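Local coordinates for protein soluble lytic transglycosylase B3 (Pseudomonas aeruginosa, PDB 5ANZ) that probably cleaves peptidoglycan as a lytic transglycosylase in bacterial cell-wall recycling, using a calcium-binding lysozyme-like domain joined to a putative peptidoglycan-binding domain, at residues I366-Q371 against G384-N389; V358-S363 against P409-L414. All blocks are in the same frame, centred on the assembly; numbering follows the deposited sequence.

Interaction 1: I366-Q371 against G384-N389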
# COMPACT_ATOMS: atom_id res chain seq x y z
N ILE A 366 0.28 11.66 -19.00
CA ILE A 366 -0.08 11.15 -20.32
C ILE A 366 0.68 11.92 -21.38
O ILE A 366 1.22 11.33 -22.33
CB ILE A 366 -1.60 11.26 -20.56
CG1 ILE A 366 -2.31 10.19 -19.74
CG2 ILE A 366 -1.93 11.13 -22.05
CD1 ILE A 366 -3.78 10.49 -19.50
N GLU A 367 0.74 13.23 -21.21
CA GLU A 367 1.46 14.07 -22.16
C GLU A 367 2.93 13.66 -22.19
O GLU A 367 3.54 13.60 -23.27
CB GLU A 367 1.34 15.55 -21.81
CG GLU A 367 1.83 16.48 -22.91
CD GLU A 367 1.81 17.95 -22.51
OE1 GLU A 367 1.34 18.26 -21.39
OE2 GLU A 367 2.28 18.78 -23.31
N LEU A 368 3.50 13.39 -21.01
CA LEU A 368 4.90 12.99 -20.92
C LEU A 368 5.16 11.73 -21.72
O LEU A 368 6.17 11.64 -22.44
CB LEU A 368 5.30 12.76 -19.46
CG LEU A 368 6.68 12.11 -19.29
CD1 LEU A 368 7.76 13.04 -19.81
CD2 LEU A 368 6.94 11.74 -17.84
N GLN A 369 4.27 10.76 -21.58
CA GLN A 369 4.44 9.49 -22.29
C GLN A 369 4.35 9.69 -23.80
O GLN A 369 5.11 9.08 -24.56
CB GLN A 369 3.40 8.47 -21.82
CG GLN A 369 3.73 7.86 -20.46
CD GLN A 369 2.59 7.06 -19.87
OE1 GLN A 369 1.42 7.36 -20.10
NE2 GLN A 369 2.92 6.02 -19.10
N ARG A 370 3.44 10.57 -24.23
CA ARG A 370 3.29 10.84 -25.66
C ARG A 370 4.51 11.59 -26.21
O ARG A 370 4.95 11.35 -27.34
CB ARG A 370 2.00 11.62 -25.92
CG ARG A 370 0.73 10.81 -25.69
CD ARG A 370 -0.51 11.63 -26.03
NE ARG A 370 -1.74 10.85 -25.89
CZ ARG A 370 -2.92 11.38 -25.58
NH1 ARG A 370 -3.03 12.69 -25.37
NH2 ARG A 370 -3.99 10.61 -25.47
N GLN A 371 5.07 12.50 -25.41
CA GLN A 371 6.23 13.28 -25.84
C GLN A 371 7.48 12.41 -25.91
O GLN A 371 8.31 12.57 -26.80
CB GLN A 371 6.47 14.46 -24.89
CG GLN A 371 5.56 15.65 -25.16
CD GLN A 371 5.99 16.44 -26.37
OE1 GLN A 371 6.73 17.42 -26.26
NE2 GLN A 371 5.56 16.00 -27.55
N GLY A 384 -0.83 6.89 -18.59
CA GLY A 384 -0.67 7.85 -17.51
C GLY A 384 -0.05 7.24 -16.27
O GLY A 384 0.06 7.91 -15.24
N ILE A 385 0.37 5.99 -16.36
CA ILE A 385 1.02 5.33 -15.23
C ILE A 385 2.53 5.25 -15.40
O ILE A 385 3.03 4.61 -16.33
CB ILE A 385 0.47 3.91 -15.03
CG1 ILE A 385 -1.02 3.98 -14.66
CG2 ILE A 385 1.27 3.18 -13.95
CD1 ILE A 385 -1.67 2.62 -14.54
N ILE A 386 3.25 5.90 -14.50
CA ILE A 386 4.71 5.89 -14.56
C ILE A 386 5.25 4.59 -13.98
O ILE A 386 5.62 4.54 -12.80
CB ILE A 386 5.35 7.07 -13.81
CG1 ILE A 386 4.70 8.39 -14.22
CG2 ILE A 386 6.86 7.09 -14.04
CD1 ILE A 386 4.63 8.61 -15.71
N GLY A 387 5.30 3.55 -14.80
CA GLY A 387 5.84 2.27 -14.36
C GLY A 387 7.24 2.03 -14.89
O GLY A 387 7.90 2.95 -15.38
N ALA A 388 7.69 0.78 -14.81
CA ALA A 388 9.05 0.43 -15.21
C ALA A 388 9.37 0.85 -16.64
O ALA A 388 10.46 1.36 -16.91
CB ALA A 388 9.26 -1.06 -15.04
N ASN A 389 8.43 0.61 -17.56
CA ASN A 389 8.66 0.94 -18.96
C ASN A 389 8.83 2.44 -19.17
O ASN A 389 9.69 2.88 -19.92
CB ASN A 389 7.51 0.42 -19.83
CG ASN A 389 7.39 -1.09 -19.79
OD1 ASN A 389 8.37 -1.80 -19.61
ND2 ASN A 389 6.16 -1.58 -19.95
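I366 and G384 bring the two backbones together, with their CA atoms 4.4 Å apart. Segment 366-371 is all helix, whereas 384-389 runs from G384, with its positive phi, through an inverse gamma turn centred on I386 into a new helix that has G387 at its N-cap. The turn is closed by a weak bond from G387 N to I385 O. With no side chain on G384, CG1 of I366 comes down on the glycine backbone, 3.6 Å from its CA.

Q369 carries the polar part of the contact. With CG anti to the carbonyl carbon (chi1 -77°) and the chain extended beyond it, the amide reaches the loop. There OE1 accepts from G384 N at 2.8 Å in a moderately bent bond (N-H...O 152°), the donor lying 20° from the amide carbonyl plane. The other end of the same amide, NE2, donates to D383 OD1 and T390 OG1, and lies 3.1 Å from I385 O. D383 OD1 also takes I385 N, so the Q369 amide and the D383 carboxylate both bond to the turn, which probably helps to hold its shape. Beside this, L368 CD2 meets I386 CD1 loosely, at 4.4 Å; I386 also leans on R391 and I394 of helix 388-401.

D383, G384, G387 and T390 make up the D-G-x-x-G-x-x-T signature of the PG_binding_1 family, the tight turn leading into a helix of this small three-helix fold, here held from helix 362-374 by Q369.

Interaction 2: V358-S363 against P409-L414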
# COMPACT_ATOMS: atom_id res chain seq x y z
N VAL A 358 6.81 19.71 -7.55
CA VAL A 358 5.41 19.76 -7.94
C VAL A 358 5.16 18.62 -8.90
O VAL A 358 5.60 18.68 -10.06
CB VAL A 358 5.03 21.10 -8.59
CG1 VAL A 358 3.61 21.02 -9.16
CG2 VAL A 358 5.14 22.23 -7.57
N PRO A 359 4.47 17.57 -8.44
CA PRO A 359 4.31 16.36 -9.23
C PRO A 359 3.52 16.62 -10.50
O PRO A 359 2.68 17.53 -10.53
CB PRO A 359 3.54 15.43 -8.29
CG PRO A 359 2.73 16.37 -7.47
CD PRO A 359 3.62 17.56 -7.24
N LEU A 360 3.78 15.84 -11.54
CA LEU A 360 3.01 15.94 -12.77
C LEU A 360 1.54 15.61 -12.52
O LEU A 360 1.22 14.68 -11.79
CB LEU A 360 3.57 15.00 -13.83
CG LEU A 360 4.96 15.33 -14.35
CD1 LEU A 360 5.37 14.37 -15.45
CD2 LEU A 360 5.00 16.77 -14.85
N SER A 361 0.64 16.39 -13.12
CA SER A 361 -0.78 16.07 -13.08
C SER A 361 -1.05 14.82 -13.92
O SER A 361 -0.17 14.35 -14.65
CB SER A 361 -1.62 17.24 -13.58
OG SER A 361 -1.43 17.43 -14.97
N ARG A 362 -2.26 14.29 -13.82
CA ARG A 362 -2.62 13.10 -14.58
C ARG A 362 -2.51 13.33 -16.09
O ARG A 362 -1.93 12.52 -16.82
CB ARG A 362 -4.04 12.63 -14.24
CG ARG A 362 -4.42 11.34 -14.92
CD ARG A 362 -5.88 10.98 -14.69
NE ARG A 362 -6.27 9.82 -15.48
CZ ARG A 362 -6.62 9.87 -16.76
NH1 ARG A 362 -6.62 11.03 -17.41
NH2 ARG A 362 -6.96 8.76 -17.40
N SER A 363 -3.05 14.45 -16.57
CA SER A 363 -2.96 14.76 -17.99
C SER A 363 -1.50 14.99 -18.37
O SER A 363 -1.09 14.68 -19.48
CB SER A 363 -3.82 15.96 -18.35
OG SER A 363 -3.41 17.12 -17.65
N PRO A 409 10.28 11.83 -13.35
CA PRO A 409 9.86 12.91 -14.25
C PRO A 409 9.36 14.13 -13.48
O PRO A 409 8.71 13.99 -12.45
CB PRO A 409 8.73 12.28 -15.05
CG PRO A 409 8.06 11.40 -14.03
CD PRO A 409 9.20 10.83 -13.19
N THR A 410 9.65 15.32 -14.01
CA THR A 410 9.26 16.58 -13.39
C THR A 410 8.66 17.50 -14.44
O THR A 410 8.86 17.29 -15.63
CB THR A 410 10.47 17.29 -12.75
OG1 THR A 410 11.47 17.50 -13.76
CG2 THR A 410 11.07 16.45 -11.63
N PRO A 411 7.94 18.54 -14.00
CA PRO A 411 7.46 19.56 -14.95
C PRO A 411 8.57 20.07 -15.89
O PRO A 411 8.30 20.32 -17.06
CB PRO A 411 6.96 20.67 -14.03
CG PRO A 411 6.47 19.93 -12.83
CD PRO A 411 7.40 18.76 -12.65
N ALA A 412 9.79 20.21 -15.37
CA ALA A 412 10.89 20.74 -16.16
C ALA A 412 11.25 19.79 -17.31
O ALA A 412 11.63 20.24 -18.39
CB ALA A 412 12.10 20.98 -15.27
N LEU A 413 11.13 18.49 -17.07
CA LEU A 413 11.35 17.51 -18.14
C LEU A 413 10.29 17.66 -19.22
O LEU A 413 10.59 17.66 -20.42
CB LEU A 413 11.33 16.09 -17.59
CG LEU A 413 11.45 14.96 -18.62
CD1 LEU A 413 12.75 15.09 -19.41
CD2 LEU A 413 11.38 13.61 -17.92
N LEU A 414 9.04 17.78 -18.80
CA LEU A 414 7.96 18.02 -19.73
C LEU A 414 8.17 19.34 -20.51
O LEU A 414 7.92 19.40 -21.71
CB LEU A 414 6.62 18.05 -18.99
CG LEU A 414 5.38 17.92 -19.87
CD1 LEU A 414 5.46 16.66 -20.71
CD2 LEU A 414 4.13 17.92 -19.01
O HOH W 1 6.72 14.22 -10.87
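L360 packs against the P409-T410-P411 turn in a mainly apolar contact, where the chain entering helix 362-374 lies beside the start of helix 411-417. Its two methyls divide the contact. CD2 rests on the backbone of the turn, 3.5 Å from P411 N, and also meets the proline ring at CD; CD1 reaches P409 CB at 4.0 Å. CD2 also touches L414 CD2, more loosely at 4.4 Å.

The P411 ring also meets V358 O, which lies 3.2 Å from both its CD and its CG. A water adds a polar link: it donates to P409 O at 2.6 Å and accepts a weak bond from L360 N.

Both segments turn into helices here. T410 OG1 caps L413 N weakly at 3.5 Å. At the other start, S361 OG caps an amide just past the segment while Q364 OE1 receives S361 N, in the manner of a capping box. S361 and S363 also bond through their hydroxyls to the carboxylate of E91, whose backbone also bonds to that of R362.

Around the contact, P409 touches both L368 of helix 362-374 and I394 of helix 388-401. L413 faces I394 and F401 of that second helix, and L414 turns to Q364 and E367 of the first.

Interactions 1 and 2 are two sides of one small helical core, their centres 10 Å apart, and both use helix 362-374. L368 joins them: its CD2 lies 3.4 Å from P409 CB and 3.9 Å from L360 CD1, while its CA is 3.7 Å from L414 CD1. Interaction 1 sets the turn before helix 388-401 against the first helix; interaction 2, spanning a longer piece of chain around it, brings helix 411-417 back to where the first helix begins. Both lie away from the calcium and N-acetylglucosamine sites. The side chain of I386 and that of L360 each lie about 12 Å from a bound PEG.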